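Uncharacterized protein lp_0118 (Lactobacillus plantarum, PDB 3K2Y) is of unknown function but carries a HIRAN domain and probably binds nucleic acid, with zinc binding also suggested. Local coordinates at residues Thr10-Gly15 with Arg65-Pro70; Thr27-Gly32 with Gly83-Leu88; Met33-Gln38 with Ile50-Leu55. All blocks are in the same frame, centred on the assembly; numbering follows the deposited sequence.

How the interactions relate
All three contacts belong to one closed antiparallel barrel. Interaction 3 lies nearest the centre of the chain and pairs strands 34-39 and 50-53 as a regular hairpin, with four main-chain bonds in two hydrogen-bonded pairs and apolar packing on the inner face. Interaction 2 is partly buried and ties the loop before strand 34-39 to strand 80-87, relying on aliphatic contacts and a single backbone bond. It adjoins interaction 3 through probable backbone hydrogen bonds, V85 to M33 and V35 to G83. Interaction 1 is a surface contact, where a side-chain amide joins the approach to helix 68-76 to strand 4-14; V13 there packs on V52 of interaction 3.

Interaction 1: Thr10-Gly15 with Arg65-Pro70; sequences TVTVVG and RYQNQP
The side-chain oxygen of Q67 accepts the backbone N-H of T12, with OE1 2.8 Å from T12 N. The bond is nearly straight, 170° at the hydrogen, and the N-H approaches in the plane of the carbonyl, on a lone pair. OE1 also lies against V11, 3.3 Å from its CA and 3.4 Å from its CB. The other end of the amide, NE2, stays 3.8 Å from T10 O, which is only a loose approach. Next to the amide, the Y66 side chain crosses T12 obliquely, bringing OH to 3.7 Å from T12 OG1.

Q67 is set up for this role by its torsions. CG lies beside its own backbone N (chi1 -52°), and the chain then runs extended (chi2 -178°), so the amide spans the gap from the entry to helix 68-76 to the edge of the strand. Glutamine has the length and the acceptor that this needs. T12 and V11 are beta-branched residues well suited to an extended strand. That strand is itself held on both sides: T12 and V14 have backbone bonds to A64 and Y62, V11 and V13 to L97 and L95. An alanine in place of Q67 would probably leave the T12 N-H without this acceptor and loosen the join between strand and helix entry.

The amide takes a main-chain N-H much as a neighbouring strand's carbonyl might, just past strand 59-63. Because a neutral group does this, the bond should depend little on pH.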
loop_
_atom_site.group_PDB
_atom_site.type_symbol
_atom_site.label_atom_id
_atom_site.label_comp_id
_atom_site.label_asym_id
_atom_site.label_seq_id
_atom_site.Cartn_x
_atom_site.Cartn_y
_atom_site.Cartn_z
ATOM N N THR A 10 13.024 11.460 13.889
ATOM C CA THR A 10 11.796 10.797 14.294
ATOM C C THR A 10 10.799 10.707 13.149
ATOM O O THR A 10 10.756 11.575 12.280
ATOM C CB THR A 10 11.127 11.538 15.464
ATOM O OG1 THR A 10 10.972 12.920 15.125
ATOM C CG2 THR A 10 11.968 11.418 16.719
ATOM N N VAL A 11 10.000 9.646 13.152
ATOM C CA VAL A 11 8.993 9.452 12.118
ATOM C C VAL A 11 7.706 8.918 12.732
ATOM O O VAL A 11 7.693 8.440 13.869
ATOM C CB VAL A 11 9.470 8.456 11.023
ATOM C CG1 VAL A 11 10.707 8.993 10.325
ATOM C CG2 VAL A 11 9.750 7.101 11.636
ATOM N N THR A 12 6.621 9.010 11.972
ATOM C CA THR A 12 5.329 8.526 12.432
ATOM C C THR A 12 4.987 7.265 11.654
ATOM O O THR A 12 5.322 7.148 10.476
ATOM C CB THR A 12 4.228 9.571 12.193
ATOM O OG1 THR A 12 4.626 10.825 12.767
ATOM C CG2 THR A 12 2.921 9.116 12.828
ATOM N N VAL A 13 4.330 6.322 12.320
ATOM C CA VAL A 13 3.941 5.074 11.678
ATOM C C VAL A 13 2.440 5.098 11.422
ATOM O O VAL A 13 1.640 5.140 12.357
ATOM C CB VAL A 13 4.285 3.853 12.557
ATOM C CG1 VAL A 13 4.014 2.575 11.789
ATOM C CG2 VAL A 13 5.740 3.911 12.988
ATOM N N VAL A 14 2.066 5.072 10.147
ATOM C CA VAL A 14 0.665 5.100 9.755
ATOM C C VAL A 14 0.223 3.755 9.193
ATOM O O VAL A 14 1.008 2.803 9.137
ATOM C CB VAL A 14 0.421 6.181 8.684
ATOM C CG1 VAL A 14 0.830 7.539 9.220
ATOM C CG2 VAL A 14 1.210 5.854 7.426
ATOM N N GLY A 15 -1.042 3.688 8.784
ATOM C CA GLY A 15 -1.583 2.468 8.214
ATOM C C GLY A 15 -1.972 1.369 9.185
ATOM O O GLY A 15 -2.283 0.257 8.754
ATOM N N ARG A 65 4.250 8.538 4.399
ATOM C CA ARG A 65 4.681 8.882 3.042
ATOM C C ARG A 65 5.461 10.192 2.923
ATOM O O ARG A 65 6.318 10.330 2.046
ATOM C CB ARG A 65 3.468 8.917 2.105
ATOM C CG ARG A 65 3.790 9.296 0.667
ATOM C CD ARG A 65 2.563 9.180 -0.224
ATOM N NE ARG A 65 2.145 7.791 -0.403
ATOM C CZ ARG A 65 1.023 7.417 -1.013
ATOM N NH1 ARG A 65 0.193 8.328 -1.506
ATOM N NH2 ARG A 65 0.729 6.130 -1.130
ATOM N N TYR A 66 5.169 11.150 3.799
ATOM C CA TYR A 66 5.868 12.433 3.770
ATOM C C TYR A 66 7.191 12.380 4.546
ATOM O O TYR A 66 7.789 13.417 4.835
ATOM C CB TYR A 66 4.964 13.535 4.335
ATOM C CG TYR A 66 4.506 13.275 5.746
ATOM C CD1 TYR A 66 5.244 13.730 6.836
ATOM C CD2 TYR A 66 3.351 12.532 5.994
ATOM C CE1 TYR A 66 4.848 13.448 8.143
ATOM C CE2 TYR A 66 2.947 12.243 7.293
ATOM C CZ TYR A 66 3.699 12.701 8.361
ATOM O OH TYR A 66 3.300 12.404 9.643
ATOM N N GLN A 67 7.638 11.169 4.873
ATOM C CA GLN A 67 8.891 10.959 5.603
ATOM C C GLN A 67 9.628 9.763 4.993
ATOM O O GLN A 67 10.642 9.305 5.515
ATOM C CB GLN A 67 8.603 10.676 7.085
ATOM C CG GLN A 67 7.710 11.706 7.750
ATOM C CD GLN A 67 7.474 11.436 9.224
ATOM O OE1 GLN A 67 6.997 10.367 9.606
ATOM N NE2 GLN A 67 7.802 12.414 10.062
ATOM N N ASN A 68 9.098 9.279 3.875
ATOM C CA ASN A 68 9.625 8.123 3.152
ATOM C C ASN A 68 10.968 8.271 2.450
ATOM O O ASN A 68 11.955 7.648 2.837
ATOM C CB ASN A 68 8.598 7.674 2.110
ATOM C CG ASN A 68 7.868 6.438 2.523
ATOM O OD1 ASN A 68 6.867 6.061 1.915
ATOM N ND2 ASN A 68 8.371 5.779 3.563
ATOM N N GLN A 69 10.960 9.074 1.388
ATOM C CA GLN A 69 12.117 9.340 0.535
ATOM C C GLN A 69 13.520 9.224 1.129
ATOM O O GLN A 69 14.306 8.380 0.700
ATOM C CB GLN A 69 11.960 10.722 -0.116
ATOM C CG GLN A 69 13.222 11.264 -0.767
ATOM C CD GLN A 69 13.441 12.737 -0.462
ATOM O OE1 GLN A 69 12.611 13.586 -0.798
ATOM N NE2 GLN A 69 14.564 13.047 0.184
ATOM N N PRO A 70 13.853 10.064 2.124
ATOM C CA PRO A 70 15.184 10.034 2.746
ATOM C C PRO A 70 15.683 8.657 3.182
ATOM O O PRO A 70 16.724 8.186 2.721
ATOM C CB PRO A 70 15.037 10.988 3.934
ATOM C CG PRO A 70 13.955 11.931 3.491
ATOM C CD PRO A 70 12.966 10.987 2.856
#

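Interaction 2: Thr27-Gly32 with Gly83-Leu88; sequences TTLRVG and GIVTVL
The loop 27-32 meets strand 83-87 at a steep angle, the touching parts running 115° apart, and a single backbone bond joins them: G32 N lies 2.7 Å from V85 O, with 150° at the hydrogen and the donor on a lone pair in the carbonyl plane. G32 adopts a positive phi of 78°, a conformation easiest for a residue without a side chain, and I84 CG2 lies 3.8 Å from G32 C.

V85 is the chief apolar partner. Its CG2 branch, beside its own backbone N, meets L29 tip to tip, 3.4 Å from L29 CD1, which is tight for two methyl groups. The other branch, CG1, lies equally near V31 CA and L29 CD2, 3.8 Å from each, so both methyls touch L29 and CG1 reaches on to V31. L29 suits its buried place because its forked end serves two neighbours: with CG anti to the backbone N, CD1 meets V85, while CD2 touches both V85 and, at 3.9 Å, L88 CD1. V31 crosses L88 obliquely, CG2 lying 3.9 Å from L88 CB, while its CG1 branch comes 3.7 Å from T86 O. V31 is largely exposed, so its methyls flank the edge of the contact while L29 fills the interior.

The loop follows helix 22-25, to which T28 OG1 is hydrogen-bonded at T25 O, and leads directly into strand 34-39. L29 and V85 both pack on V35 of that strand, and V85 also touches L95. Strand 80-87 lies between strands 34-39 and 96-103; on the latter side T86 and V87 both face E96 in a classic beta bulge.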
loop_
_atom_site.group_PDB
_atom_site.type_symbol
_atom_site.label_atom_id
_atom_site.label_comp_id
_atom_site.label_asym_id
_atom_site.label_seq_id
_atom_site.Cartn_x
_atom_site.Cartn_y
_atom_site.Cartn_z
ATOM N N THR A 27 0.400 -4.546 21.595
ATOM C CA THR A 27 0.549 -4.995 22.973
ATOM C C THR A 27 1.937 -5.592 23.187
ATOM O O THR A 27 2.490 -5.518 24.280
ATOM C CB THR A 27 -0.504 -6.065 23.330
ATOM O OG1 THR A 27 -1.805 -5.608 22.937
ATOM C CG2 THR A 27 -0.500 -6.335 24.828
ATOM N N THR A 28 2.493 -6.193 22.139
ATOM C CA THR A 28 3.821 -6.794 22.223
ATOM C C THR A 28 4.891 -5.711 22.107
ATOM O O THR A 28 6.078 -6.005 21.944
ATOM C CB THR A 28 4.046 -7.837 21.101
ATOM O OG1 THR A 28 4.072 -7.181 19.826
ATOM C CG2 THR A 28 2.928 -8.870 21.107
ATOM N N LEU A 29 4.459 -4.458 22.203
ATOM C CA LEU A 29 5.358 -3.318 22.097
ATOM C C LEU A 29 5.132 -2.299 23.207
ATOM O O LEU A 29 3.994 -1.987 23.563
ATOM C CB LEU A 29 5.178 -2.652 20.725
ATOM C CG LEU A 29 5.808 -1.287 20.426
ATOM C CD1 LEU A 29 5.816 -1.059 18.926
ATOM C CD2 LEU A 29 5.027 -0.178 21.127
ATOM N N ARG A 30 6.232 -1.783 23.744
ATOM C CA ARG A 30 6.186 -0.785 24.808
ATOM C C ARG A 30 7.088 0.386 24.432
ATOM O O ARG A 30 8.082 0.207 23.732
ATOM C CB ARG A 30 6.664 -1.392 26.132
ATOM C CG ARG A 30 5.555 -1.669 27.143
ATOM C CD ARG A 30 4.599 -2.765 26.683
ATOM N NE ARG A 30 3.441 -2.868 27.572
ATOM C CZ ARG A 30 2.473 -3.771 27.447
ATOM N NH1 ARG A 30 2.516 -4.660 26.468
ATOM N NH2 ARG A 30 1.455 -3.779 28.297
ATOM N N VAL A 31 6.739 1.583 24.890
ATOM C CA VAL A 31 7.539 2.768 24.597
ATOM C C VAL A 31 9.009 2.500 24.916
ATOM O O VAL A 31 9.322 1.795 25.875
ATOM C CB VAL A 31 7.062 3.976 25.429
ATOM C CG1 VAL A 31 7.918 5.197 25.127
ATOM C CG2 VAL A 31 5.600 4.259 25.132
ATOM N N GLY A 32 9.904 3.056 24.105
ATOM C CA GLY A 32 11.327 2.861 24.327
ATOM C C GLY A 32 11.834 1.506 23.865
ATOM O O GLY A 32 12.969 1.126 24.154
ATOM N N GLY A 83 14.321 1.335 14.363
ATOM C CA GLY A 83 13.731 2.391 15.159
ATOM C C GLY A 83 13.481 2.034 16.609
ATOM O O GLY A 83 13.513 0.869 17.007
ATOM N N ILE A 84 13.241 3.066 17.406
ATOM C CA ILE A 84 12.944 2.904 18.814
ATOM C C ILE A 84 11.626 3.625 19.084
ATOM O O ILE A 84 11.495 4.820 18.800
ATOM C CB ILE A 84 14.067 3.498 19.688
ATOM C CG1 ILE A 84 15.387 2.813 19.346
ATOM C CG2 ILE A 84 13.748 3.293 21.162
ATOM C CD1 ILE A 84 16.583 3.445 19.996
ATOM N N VAL A 85 10.644 2.894 19.605
ATOM C CA VAL A 85 9.342 3.480 19.906
ATOM C C VAL A 85 9.506 4.707 20.795
ATOM O O VAL A 85 9.958 4.612 21.937
ATOM C CB VAL A 85 8.416 2.460 20.608
ATOM C CG1 VAL A 85 7.054 3.077 20.857
ATOM C CG2 VAL A 85 8.261 1.218 19.753
ATOM N N THR A 86 9.130 5.860 20.255
ATOM C CA THR A 86 9.251 7.122 20.966
ATOM C C THR A 86 7.933 7.542 21.635
ATOM O O THR A 86 7.930 8.001 22.783
ATOM C CB THR A 86 9.743 8.226 19.988
ATOM O OG1 THR A 86 10.863 8.905 20.566
ATOM C CG2 THR A 86 8.644 9.225 19.668
ATOM N N VAL A 87 6.822 7.367 20.919
ATOM C CA VAL A 87 5.483 7.710 21.413
ATOM C C VAL A 87 4.510 6.613 20.993
ATOM O O VAL A 87 4.618 6.083 19.890
ATOM C CB VAL A 87 5.003 9.048 20.822
ATOM C CG1 VAL A 87 3.547 9.290 21.183
ATOM C CG2 VAL A 87 5.864 10.173 21.340
ATOM N N LEU A 88 3.551 6.277 21.850
ATOM C CA LEU A 88 2.617 5.223 21.487
ATOM C C LEU A 88 1.155 5.635 21.308
ATOM O O LEU A 88 0.586 5.388 20.248
ATOM C CB LEU A 88 2.686 4.110 22.535
ATOM C CG LEU A 88 1.712 2.944 22.351
ATOM C CD1 LEU A 88 1.998 2.207 21.051
ATOM C CD2 LEU A 88 1.780 1.994 23.536
#

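Interaction 3: Met33-Gln38 with Ile50-Leu55; sequences MAVLLQ and ISVWTL
Two hydrogen bonds grip S51 OG: W53 NE1 donates to it at 2.9 Å, 156° at the hydrogen, and E40 OE2, just past strand 34-39 in the hairpin connection, holds it too, the hydroxyl probably giving its proton to that carboxylate. OG sits between its own backbone N and carbonyl carbon (chi1 48°), on the same sheet face as W53 two residues on. The partner lies near the indole plane, so the bond helps fix the rotation of the ring; Q38 CB adds a contact 3.7 Å from NE1, and L36 O lies in plane at the ring's edge. Serine is small enough for this buried spot yet supplies the acceptor that tryptophan needs.

Beneath these side chains the strands pair antiparallel. L36 and W53 form one hydrogen-bonded pair, L36 N to W53 O being 2.7 Å and W53 N to L36 O 2.8 Å. Q38 and S51 form the next, with Q38 N 3.0 Å from S51 O. On the opposite face V35 CG2 packs 3.8 Å from V52 CG1. Near the open end L36 and L55 cross at about a right angle, their CD2 methyls 4.0 Å apart.

Strand 80-87 flanks residues 33-38 and strand 59-63 flanks residues 50-53. Across the barrel V35 and V52 meet L97 and L37 meets L99 of strand 96-103, while M75 of helix 68-76 packs on L37 and I50.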
loop_
_atom_site.group_PDB
_atom_site.type_symbol
_atom_site.label_atom_id
_atom_site.label_comp_id
_atom_site.label_asym_id
_atom_site.label_seq_id
_atom_site.Cartn_x
_atom_site.Cartn_y
_atom_site.Cartn_z
ATOM N N MET A 33 10.987 0.773 23.146
ATOM C CA MET A 33 11.348 -0.548 22.637
ATOM C C MET A 33 11.804 -0.397 21.193
ATOM O O MET A 33 11.369 0.518 20.493
ATOM C CB MET A 33 10.134 -1.480 22.710
ATOM C CG MET A 33 10.443 -2.967 22.616
ATOM S SD MET A 33 9.006 -3.977 23.087
ATOM C CE MET A 33 9.656 -5.635 22.799
ATOM N N ALA A 34 12.686 -1.279 20.748
ATOM C CA ALA A 34 13.171 -1.208 19.377
ATOM C C ALA A 34 12.224 -1.941 18.427
ATOM O O ALA A 34 11.497 -2.848 18.840
ATOM C CB ALA A 34 14.568 -1.805 19.285
ATOM N N VAL A 35 12.230 -1.532 17.159
ATOM C CA VAL A 35 11.400 -2.157 16.131
ATOM C C VAL A 35 12.233 -2.361 14.878
ATOM O O VAL A 35 13.223 -1.659 14.659
ATOM C CB VAL A 35 10.163 -1.297 15.772
ATOM C CG1 VAL A 35 9.183 -1.280 16.938
ATOM C CG2 VAL A 35 10.589 0.118 15.418
ATOM N N LEU A 36 11.835 -3.327 14.058
ATOM C CA LEU A 36 12.554 -3.633 12.832
ATOM C C LEU A 36 11.966 -2.906 11.619
ATOM O O LEU A 36 10.761 -2.657 11.552
ATOM C CB LEU A 36 12.538 -5.145 12.596
ATOM C CG LEU A 36 13.105 -6.017 13.724
ATOM C CD1 LEU A 36 12.838 -7.475 13.419
ATOM C CD2 LEU A 36 14.599 -5.773 13.884
ATOM N N LEU A 37 12.827 -2.563 10.665
ATOM C CA LEU A 37 12.398 -1.877 9.452
ATOM C C LEU A 37 12.580 -2.758 8.223
ATOM O O LEU A 37 13.531 -3.537 8.135
ATOM C CB LEU A 37 13.180 -0.574 9.271
ATOM C CG LEU A 37 12.622 0.713 9.885
ATOM C CD1 LEU A 37 12.282 0.505 11.347
ATOM C CD2 LEU A 37 13.653 1.821 9.723
ATOM N N GLN A 38 11.658 -2.629 7.274
ATOM C CA GLN A 38 11.709 -3.408 6.051
ATOM C C GLN A 38 11.399 -2.550 4.837
ATOM O O GLN A 38 10.332 -1.938 4.745
ATOM C CB GLN A 38 10.710 -4.562 6.112
ATOM C CG GLN A 38 10.822 -5.521 4.937
ATOM C CD GLN A 38 9.806 -6.647 5.000
ATOM O OE1 GLN A 38 8.633 -6.467 4.659
ATOM N NE2 GLN A 38 10.248 -7.816 5.452
ATOM N N ILE A 50 8.242 1.662 3.409
ATOM C CA ILE A 50 9.055 1.067 4.456
ATOM C C ILE A 50 8.109 0.646 5.571
ATOM O O ILE A 50 7.604 1.491 6.316
ATOM C CB ILE A 50 10.065 2.060 5.063
ATOM C CG1 ILE A 50 11.033 2.566 4.000
ATOM C CG2 ILE A 50 10.851 1.371 6.168
ATOM C CD1 ILE A 50 11.938 3.673 4.511
ATOM N N SER A 51 7.858 -0.656 5.672
ATOM C CA SER A 51 6.985 -1.171 6.713
ATOM C C SER A 51 7.752 -1.308 8.025
ATOM O O SER A 51 8.972 -1.495 8.036
ATOM C CB SER A 51 6.379 -2.521 6.302
ATOM O OG SER A 51 7.354 -3.423 5.805
ATOM N N VAL A 52 7.026 -1.190 9.130
ATOM C CA VAL A 52 7.613 -1.291 10.456
ATOM C C VAL A 52 7.146 -2.589 11.111
ATOM O O VAL A 52 6.020 -3.041 10.881
ATOM C CB VAL A 52 7.203 -0.082 11.325
ATOM C CG1 VAL A 52 7.938 -0.117 12.663
ATOM C CG2 VAL A 52 7.507 1.213 10.572
ATOM N N TRP A 53 8.016 -3.194 11.914
ATOM C CA TRP A 53 7.681 -4.449 12.570
ATOM C C TRP A 53 8.233 -4.560 13.986
ATOM O O TRP A 53 9.167 -3.850 14.364
ATOM C CB TRP A 53 8.203 -5.626 11.746
ATOM C CG TRP A 53 7.786 -5.610 10.310
ATOM C CD1 TRP A 53 8.215 -4.753 9.338
ATOM C CD2 TRP A 53 6.870 -6.509 9.675
ATOM N NE1 TRP A 53 7.628 -5.063 8.138
ATOM C CE2 TRP A 53 6.797 -6.136 8.313
ATOM C CE3 TRP A 53 6.105 -7.595 10.124
ATOM C CZ2 TRP A 53 5.988 -6.812 7.393
ATOM C CZ3 TRP A 53 5.299 -8.270 9.209
ATOM C CH2 TRP A 53 5.248 -7.874 7.858
ATOM N N THR A 54 7.637 -5.461 14.761
ATOM C CA THR A 54 8.052 -5.718 16.133
ATOM C C THR A 54 9.222 -6.690 16.086
ATOM O O THR A 54 9.468 -7.320 15.056
ATOM C CB THR A 54 6.911 -6.361 16.949
ATOM O OG1 THR A 54 5.851 -5.413 17.114
ATOM C CG2 THR A 54 7.405 -6.794 18.322
ATOM N N LEU A 55 9.945 -6.809 17.193
ATOM C CA LEU A 55 11.079 -7.724 17.246
ATOM C C LEU A 55 10.595 -9.153 17.035
ATOM O O LEU A 55 11.368 -10.022 16.640
ATOM C CB LEU A 55 11.803 -7.608 18.592
ATOM C CG LEU A 55 12.531 -6.286 18.847
ATOM C CD1 LEU A 55 13.237 -6.341 20.194
ATOM C CD2 LEU A 55 13.533 -6.028 17.719
#